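Long-range contacts in prepilin (Salmonella typhi, PDB 3FHV), which probably builds the type IVb pilus as its pilin subunit and binds the host channel CFTR, an interaction thought to serve adhesion: residues T114-N120 against N148-Y154; S105-S109 against A127-A131; T21-M25 against M39-L43. The contacts are given in a common frame with arbitrary orientation. Residue numbers count along the deposited sequence, not the author numbering.

Contacts 1 and 2 form one continuous patch, their centres about 9 Å apart. Helix 98-111 is followed in the chain, after a short loop, by strand 116-119, and the segments of the two contacts alternate along the chain. The helix of contact 2 lies over the sheet of contact 1: Ile119 CD1 approaches Ser105 CB to 3.6 Å and Tyr154 OH approaches Met108 CE to 3.4 Å. Contact 3 closes earlier in the chain and stands apart, its centre about 18 Å from that of contact 1 and about 24 Å from that of contact 2; contacts 2 and 3 lie on opposite sides of the chain's centre. Helix 8-25 carries Thr21-Met25 of contact 3, while its Tyr14 reaches Phe152 and Met108.

Contact 1 of 3, residues T114-N120 against N148-Y154; sequences TSGIKIN and NTLVFNY
Lys118, Asn153 and Asn120 lose the most surface in this antiparallel strand pair (axes 4.7 Å apart, 169°). The register pairs Gly116 with Asn153, Ile117 with Phe152, Lys118 with Val151 and Ile119 with Leu150. Lys118 and Val151 form a hydrogen-bonded pair, Lys118 N to Val151 O 2.8 Å and Val151 N to Lys118 O 2.9 Å. The Lys118 chain, m then extended (t, t, t), places CE 3.4 Å from Asn153 OD1. Backbone Asn153 O accepts from Ser115 N and Asn153 N donates to Gly116 O, both 2.9 Å. Asn120, phi 55°, ends the ladder, N to Thr149 O 2.8 Å; water 1 links Asn120 O and Thr149 O. An ST turn, Gly116 N to Thr114 OG1 3.1 Å, leads into the pairing. On the other face Ile119 CG1 meets Leu150 CD2 at 3.6 Å. C-terminal strand 148-154 is inserted between 116-119 and 88-96 (Leu150 bonds with Thr93), away from 122-124, its predecessor in sequence; Ile119 and Tyr154 pack on helix 98-111.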
loop_
_atom_site.group_PDB
_atom_site.type_symbol
_atom_site.label_atom_id
_atom_site.label_comp_id
_atom_site.label_asym_id
_atom_site.label_seq_id
_atom_site.Cartn_x
_atom_site.Cartn_y
_atom_site.Cartn_z
ATOM N N THR A 114 2.267 -8.432 14.111
ATOM C CA THR A 114 2.324 -7.573 15.289
ATOM C C THR A 114 3.185 -8.168 16.390
ATOM O O THR A 114 3.607 -9.328 16.320
ATOM C CB THR A 114 0.922 -7.341 15.911
ATOM O OG1 THR A 114 0.555 -8.484 16.695
ATOM C CG2 THR A 114 -0.124 -7.135 14.822
ATOM N N SER A 115 3.437 -7.356 17.408
ATOM C CA SER A 115 4.184 -7.788 18.575
ATOM C C SER A 115 3.195 -7.725 19.728
ATOM O O SER A 115 3.569 -7.603 20.885
ATOM C CB SER A 115 5.367 -6.861 18.841
ATOM O OG SER A 115 6.387 -7.092 17.889
ATOM N N GLY A 116 1.913 -7.790 19.391
ATOM C CA GLY A 116 0.890 -7.733 20.414
ATOM C C GLY A 116 -0.392 -7.140 19.871
ATOM O O GLY A 116 -0.366 -6.256 19.014
ATOM N N ILE A 117 -1.510 -7.647 20.375
ATOM C CA ILE A 117 -2.840 -7.209 19.970
ATOM C C ILE A 117 -3.683 -6.999 21.222
ATOM O O ILE A 117 -3.754 -7.874 22.102
ATOM C CB ILE A 117 -3.528 -8.267 19.076
ATOM C CG1 ILE A 117 -2.705 -8.475 17.802
ATOM C CG2 ILE A 117 -4.946 -7.815 18.727
ATOM C CD1 ILE A 117 -3.166 -9.647 16.927
ATOM N N LYS A 118 -4.330 -5.842 21.297
ATOM C CA LYS A 118 -5.157 -5.518 22.447
ATOM C C LYS A 118 -6.610 -5.310 22.053
ATOM O O LYS A 118 -6.908 -4.617 21.082
ATOM C CB LYS A 118 -4.667 -4.237 23.118
ATOM C CG LYS A 118 -3.189 -4.192 23.442
ATOM C CD LYS A 118 -2.864 -2.899 24.188
ATOM C CE LYS A 118 -1.382 -2.787 24.514
ATOM N NZ LYS A 118 -1.096 -1.531 25.256
ATOM N N ILE A 119 -7.511 -5.915 22.812
ATOM C CA ILE A 119 -8.942 -5.743 22.573
ATOM C C ILE A 119 -9.452 -5.140 23.870
ATOM O O ILE A 119 -9.488 -5.815 24.903
ATOM C CB ILE A 119 -9.657 -7.078 22.307
ATOM C CG1 ILE A 119 -9.055 -7.758 21.074
ATOM C CG2 ILE A 119 -11.160 -6.823 22.064
ATOM C CD1 ILE A 119 -9.697 -9.093 20.739
ATOM N N ASN A 120 -9.818 -3.863 23.816
ATOM C CA ASN A 120 -10.285 -3.149 24.994
ATOM C C ASN A 120 -9.204 -3.282 26.077
ATOM O O ASN A 120 -8.036 -2.997 25.809
ATOM C CB ASN A 120 -11.637 -3.723 25.418
ATOM C CG ASN A 120 -12.694 -3.539 24.332
ATOM O OD1 ASN A 120 -13.502 -4.434 24.047
ATOM N ND2 ASN A 120 -12.687 -2.367 23.718
ATOM N N ASN A 148 -15.755 -1.200 20.620
ATOM C CA ASN A 148 -14.430 -1.780 20.802
ATOM C C ASN A 148 -13.252 -0.927 20.364
ATOM O O ASN A 148 -13.312 -0.231 19.346
ATOM C CB ASN A 148 -14.358 -3.129 20.079
ATOM C CG ASN A 148 -15.331 -4.141 20.644
ATOM O OD1 ASN A 148 -15.170 -4.604 21.769
ATOM N ND2 ASN A 148 -16.355 -4.490 19.862
ATOM N N THR A 149 -12.185 -0.981 21.161
ATOM C CA THR A 149 -10.941 -0.284 20.860
ATOM C C THR A 149 -9.902 -1.385 20.632
ATOM O O THR A 149 -9.677 -2.213 21.507
ATOM C CB THR A 149 -10.456 0.587 22.043
ATOM O OG1 THR A 149 -11.442 1.576 22.345
ATOM C CG2 THR A 149 -9.138 1.289 21.695
ATOM N N LEU A 150 -9.285 -1.395 19.456
ATOM C CA LEU A 150 -8.268 -2.389 19.138
ATOM C C LEU A 150 -6.931 -1.675 19.046
ATOM O O LEU A 150 -6.850 -0.554 18.538
ATOM C CB LEU A 150 -8.578 -3.080 17.798
ATOM C CG LEU A 150 -9.827 -3.976 17.700
ATOM C CD1 LEU A 150 -9.975 -4.522 16.272
ATOM C CD2 LEU A 150 -9.697 -5.123 18.681
ATOM N N VAL A 151 -5.888 -2.302 19.574
ATOM C CA VAL A 151 -4.556 -1.717 19.495
ATOM C C VAL A 151 -3.591 -2.763 18.959
ATOM O O VAL A 151 -3.568 -3.894 19.437
ATOM C CB VAL A 151 -4.041 -1.231 20.874
ATOM C CG1 VAL A 151 -2.706 -0.519 20.697
ATOM C CG2 VAL A 151 -5.051 -0.291 21.514
ATOM N N PHE A 152 -2.810 -2.382 17.954
ATOM C CA PHE A 152 -1.838 -3.284 17.358
ATOM C C PHE A 152 -0.441 -2.739 17.653
ATOM O O PHE A 152 -0.108 -1.613 17.275
ATOM C CB PHE A 152 -2.088 -3.381 15.849
ATOM C CG PHE A 152 -3.534 -3.608 15.494
ATOM C CD1 PHE A 152 -4.227 -4.705 16.004
ATOM C CD2 PHE A 152 -4.207 -2.721 14.662
ATOM C CE1 PHE A 152 -5.576 -4.912 15.690
ATOM C CE2 PHE A 152 -5.544 -2.913 14.342
ATOM C CZ PHE A 152 -6.238 -4.013 14.856
ATOM N N ASN A 153 0.372 -3.544 18.330
ATOM C CA ASN A 153 1.744 -3.162 18.642
ATOM C C ASN A 153 2.749 -3.796 17.686
ATOM O O ASN A 153 2.399 -4.669 16.891
ATOM C CB ASN A 153 2.088 -3.530 20.086
ATOM C CG ASN A 153 1.490 -2.565 21.091
ATOM O OD1 ASN A 153 0.365 -2.753 21.556
ATOM N ND2 ASN A 153 2.241 -1.525 21.432
ATOM N N TYR A 154 3.999 -3.352 17.768
ATOM C CA TYR A 154 4.939 -3.499 16.664
ATOM C C TYR A 154 6.378 -3.318 17.136
ATOM O O TYR A 154 6.775 -2.226 17.543
ATOM C CB TYR A 154 4.621 -2.497 15.552
ATOM C CG TYR A 154 3.472 -2.915 14.662
ATOM C CD1 TYR A 154 3.601 -3.984 13.786
ATOM C CD2 TYR A 154 2.260 -2.240 14.697
ATOM C CE1 TYR A 154 2.554 -4.370 12.970
ATOM C CE2 TYR A 154 1.207 -2.618 13.885
ATOM C CZ TYR A 154 1.360 -3.683 13.023
ATOM O OH TYR A 154 0.315 -4.063 12.213
HETATM O O HOH W 1 -7.705 -1.542 23.413
#

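Contact 2 of 3, residues S105-S109 against A127-A131; sequences STGMS and AKVTA
Residues 105-109 are a turn of alpha-helix within helix 98-111, with Ser109 N bonded to Ser105 O at 3.1 Å. Packed against it, 127-131 belongs to the loop joining strand 122-124 to helix 131-137: Ala127 has positive phi and psi (60°/24°), Lys128 and Val129 are extended (-114°/118° and -132°/119°), and Ala131 is already helical. The closest CA atoms across the contact are Ser109 with Lys128, 5.2 Å, and Thr106 with Val129, 5.4 Å.

Ser109 (chi1 t) points its CA-to-CB bond toward the loop and accepts a hydrogen bond from the backbone, Val129 N to Ser109 OG 2.9 Å at 169°. Water 2 lies 2.9 Å from both Ser109 O and Ala127 O, to which it can donate. Val129 (t) also points toward the helix; its CG1 lies 3.8 Å from Ser105 OG, which is hydrogen-bonded to Cys101 O in its own helix, and Val129 itself packs on Ile119 of the sheet and Ala134. Thr106 (p) sets CG2 3.5 Å from both Thr130 C and Ala131 N, while its OG1 bonds to Val102 O within its own helix. The loop ends in Thr130, the N-cap of helix 131-137, its OG1 accepting from Ile133 N. The chemistry is therefore mixed: a helix side chain accepts a hydrogen bond from the loop's main chain, and, water 2 aside, the rest is mainly van der Waals contact of Val129 and Thr106.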
loop_
_atom_site.group_PDB
_atom_site.type_symbol
_atom_site.label_atom_id
_atom_site.label_comp_id
_atom_site.label_asym_id
_atom_site.label_seq_id
_atom_site.Cartn_x
_atom_site.Cartn_y
_atom_site.Cartn_z
ATOM N N SER A 105 -9.326 -8.622 14.830
ATOM C CA SER A 105 -8.371 -9.055 15.837
ATOM C C SER A 105 -7.799 -10.429 15.490
ATOM O O SER A 105 -6.588 -10.636 15.580
ATOM C CB SER A 105 -9.015 -9.073 17.237
ATOM O OG SER A 105 -10.069 -10.012 17.310
ATOM N N THR A 106 -8.651 -11.365 15.076
ATOM C CA THR A 106 -8.146 -12.688 14.729
ATOM C C THR A 106 -7.314 -12.625 13.457
ATOM O O THR A 106 -6.299 -13.312 13.333
ATOM C CB THR A 106 -9.281 -13.723 14.565
ATOM O OG1 THR A 106 -10.209 -13.286 13.562
ATOM C CG2 THR A 106 -10.012 -13.902 15.890
ATOM N N GLY A 107 -7.732 -11.787 12.517
ATOM C CA GLY A 107 -6.985 -11.649 11.277
ATOM C C GLY A 107 -5.572 -11.129 11.501
ATOM O O GLY A 107 -4.615 -11.626 10.895
ATOM N N MET A 108 -5.435 -10.133 12.372
ATOM C CA MET A 108 -4.125 -9.554 12.668
ATOM C C MET A 108 -3.262 -10.583 13.400
ATOM O O MET A 108 -2.039 -10.600 13.249
ATOM C CB MET A 108 -4.269 -8.283 13.521
ATOM C CG MET A 108 -4.969 -7.103 12.819
ATOM S SD MET A 108 -4.135 -6.464 11.328
ATOM C CE MET A 108 -2.728 -5.654 12.069
ATOM N N SER A 109 -3.900 -11.437 14.196
ATOM C CA SER A 109 -3.175 -12.482 14.916
ATOM C C SER A 109 -2.588 -13.476 13.910
ATOM O O SER A 109 -1.406 -13.810 13.969
ATOM C CB SER A 109 -4.108 -13.238 15.865
ATOM O OG SER A 109 -3.420 -14.317 16.489
ATOM N N ALA A 127 0.656 -11.867 20.939
ATOM C CA ALA A 127 0.116 -11.628 19.601
ATOM C C ALA A 127 -0.762 -12.764 19.092
ATOM O O ALA A 127 -0.923 -12.955 17.882
ATOM C CB ALA A 127 1.256 -11.358 18.609
ATOM N N LYS A 128 -1.332 -13.529 20.013
ATOM C CA LYS A 128 -2.210 -14.610 19.608
ATOM C C LYS A 128 -3.630 -14.320 20.076
ATOM O O LYS A 128 -3.890 -14.193 21.271
ATOM C CB LYS A 128 -1.736 -15.952 20.176
ATOM C CG LYS A 128 -2.655 -17.108 19.789
ATOM C CD LYS A 128 -2.152 -18.454 20.274
ATOM C CE LYS A 128 -3.134 -19.557 19.889
ATOM N NZ LYS A 128 -2.697 -20.908 20.344
ATOM N N VAL A 129 -4.546 -14.187 19.124
ATOM C CA VAL A 129 -5.940 -13.941 19.456
ATOM C C VAL A 129 -6.771 -14.915 18.630
ATOM O O VAL A 129 -6.715 -14.899 17.402
ATOM C CB VAL A 129 -6.377 -12.489 19.129
ATOM C CG1 VAL A 129 -7.873 -12.327 19.400
ATOM C CG2 VAL A 129 -5.596 -11.497 19.973
ATOM N N THR A 130 -7.519 -15.774 19.318
ATOM C CA THR A 130 -8.370 -16.768 18.667
ATOM C C THR A 130 -9.790 -16.239 18.528
ATOM O O THR A 130 -10.168 -15.274 19.183
ATOM C CB THR A 130 -8.438 -18.077 19.490
ATOM O OG1 THR A 130 -8.868 -17.771 20.824
ATOM C CG2 THR A 130 -7.073 -18.768 19.538
ATOM N N ALA A 131 -10.575 -16.882 17.672
ATOM C CA ALA A 131 -11.952 -16.474 17.462
ATOM C C ALA A 131 -12.685 -16.589 18.794
ATOM O O ALA A 131 -13.532 -15.764 19.118
ATOM C CB ALA A 131 -12.610 -17.372 16.406
HETATM O O HOH W 2 0.844 -13.255 15.653
#

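Contact 3 of 3, residues T21-M25 against M39-L43; sequences TIGMM and MTDTL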
loop_
_atom_site.group_PDB
_atom_site.type_symbol
_atom_site.label_atom_id
_atom_site.label_comp_id
_atom_site.label_asym_id
_atom_site.label_seq_id
_atom_site.Cartn_x
_atom_site.Cartn_y
_atom_site.Cartn_z
ATOM N N THR A 21 4.475 2.327 8.107
ATOM C CA THR A 21 5.041 2.964 9.281
ATOM C C THR A 21 6.423 2.389 9.591
ATOM O O THR A 21 7.351 3.134 9.906
ATOM C CB THR A 21 4.103 2.796 10.502
ATOM O OG1 THR A 21 2.821 3.358 10.189
ATOM C CG2 THR A 21 4.671 3.519 11.722
ATOM N N ILE A 22 6.564 1.068 9.519
ATOM C CA ILE A 22 7.861 0.446 9.781
ATOM C C ILE A 22 8.876 0.990 8.769
ATOM O O ILE A 22 10.014 1.313 9.123
ATOM C CB ILE A 22 7.768 -1.094 9.676
ATOM C CG1 ILE A 22 7.004 -1.637 10.890
ATOM C CG2 ILE A 22 9.165 -1.711 9.602
ATOM C CD1 ILE A 22 6.496 -3.051 10.732
ATOM N N GLY A 23 8.451 1.114 7.515
ATOM C CA GLY A 23 9.333 1.636 6.481
ATOM C C GLY A 23 9.769 3.060 6.789
ATOM O O GLY A 23 10.946 3.405 6.654
ATOM N N MET A 24 8.821 3.892 7.209
ATOM C CA MET A 24 9.118 5.280 7.544
ATOM C C MET A 24 10.033 5.395 8.761
ATOM O O MET A 24 10.952 6.208 8.773
ATOM C CB MET A 24 7.824 6.054 7.817
ATOM C CG MET A 24 8.045 7.499 8.241
ATOM S SD MET A 24 6.510 8.409 8.526
ATOM C CE MET A 24 6.192 8.035 10.202
ATOM N N MET A 25 9.783 4.584 9.784
ATOM C CA MET A 25 10.593 4.645 10.997
ATOM C C MET A 25 12.044 4.226 10.793
ATOM O O MET A 25 12.932 4.681 11.514
ATOM C CB MET A 25 9.947 3.810 12.108
ATOM C CG MET A 25 8.646 4.396 12.638
ATOM S SD MET A 25 8.849 6.062 13.319
ATOM C CE MET A 25 8.660 7.040 11.888
ATOM N N MET A 39 2.566 11.929 14.520
ATOM C CA MET A 39 3.014 10.738 13.808
ATOM C C MET A 39 1.995 10.330 12.745
ATOM O O MET A 39 2.369 9.930 11.632
ATOM C CB MET A 39 3.228 9.591 14.804
ATOM C CG MET A 39 3.739 8.303 14.178
ATOM S SD MET A 39 4.227 7.104 15.432
ATOM C CE MET A 39 5.313 6.052 14.463
ATOM N N THR A 40 0.715 10.438 13.095
ATOM C CA THR A 40 -0.358 10.072 12.178
ATOM C C THR A 40 -0.424 11.063 11.011
ATOM O O THR A 40 -0.605 10.665 9.866
ATOM C CB THR A 40 -1.713 10.003 12.918
ATOM O OG1 THR A 40 -1.665 8.961 13.906
ATOM C CG2 THR A 40 -2.856 9.703 11.944
ATOM N N ASP A 41 -0.256 12.350 11.295
ATOM C CA ASP A 41 -0.287 13.350 10.228
ATOM C C ASP A 41 0.864 13.128 9.240
ATOM O O ASP A 41 0.674 13.224 8.027
ATOM C CB ASP A 41 -0.193 14.767 10.798
ATOM C CG ASP A 41 -0.027 15.807 9.709
ATOM O OD1 ASP A 41 -1.038 16.194 9.088
ATOM O OD2 ASP A 41 1.127 16.215 9.456
ATOM N N THR A 42 2.055 12.827 9.762
ATOM C CA THR A 42 3.224 12.580 8.921
ATOM C C THR A 42 2.969 11.394 7.988
ATOM O O THR A 42 3.284 11.452 6.794
ATOM C CB THR A 42 4.486 12.286 9.773
ATOM O OG1 THR A 42 4.710 13.365 10.694
ATOM C CG2 THR A 42 5.705 12.129 8.884
ATOM N N LEU A 43 2.395 10.322 8.532
ATOM C CA LEU A 43 2.086 9.133 7.745
ATOM C C LEU A 43 1.082 9.462 6.648
ATOM O O LEU A 43 1.237 9.044 5.502
ATOM C CB LEU A 43 1.536 8.026 8.655
ATOM C CG LEU A 43 2.626 7.319 9.455
ATOM C CD1 LEU A 43 2.033 6.626 10.682
ATOM C CD2 LEU A 43 3.347 6.332 8.539
#
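Segments 21-25 and 39-43, the C-terminal end of helix 8-25 and part of helix 36-45, cross at 98°, their axes no closer than 11.5 Å. The nearest CA atoms, Thr21 and Leu43, are 7.0 Å apart, so side chains bridge the gap. Apolar contacts among methionines and leucine lead. Met24 (t, t, p) reaches across with CE 3.7 Å from Leu43 CD2, and Met25 SD lies 3.7 Å from Met39 CE, the tip of an extended side chain. Threonine contacts come next: Met24 SD is 3.8 Å from Thr42 CG2, Thr21 CG2 is 3.8 Å from Met39 CE, and Thr21 OG1 is 3.4 Å from Leu43 CD1, although that hydroxyl bonds to Leu17 O in its own helix. Phe33 of the intervening loop touches Met24, Met25, Met39 and Thr42; strands 72-78 and 88-96 lie alongside, Val75 on Met39 and Leu43, Phe89 on Thr21 and Met39. With no hydrogen bond between the segments, the contact is van der Waals packing, chiefly of methionine and leucine side chains.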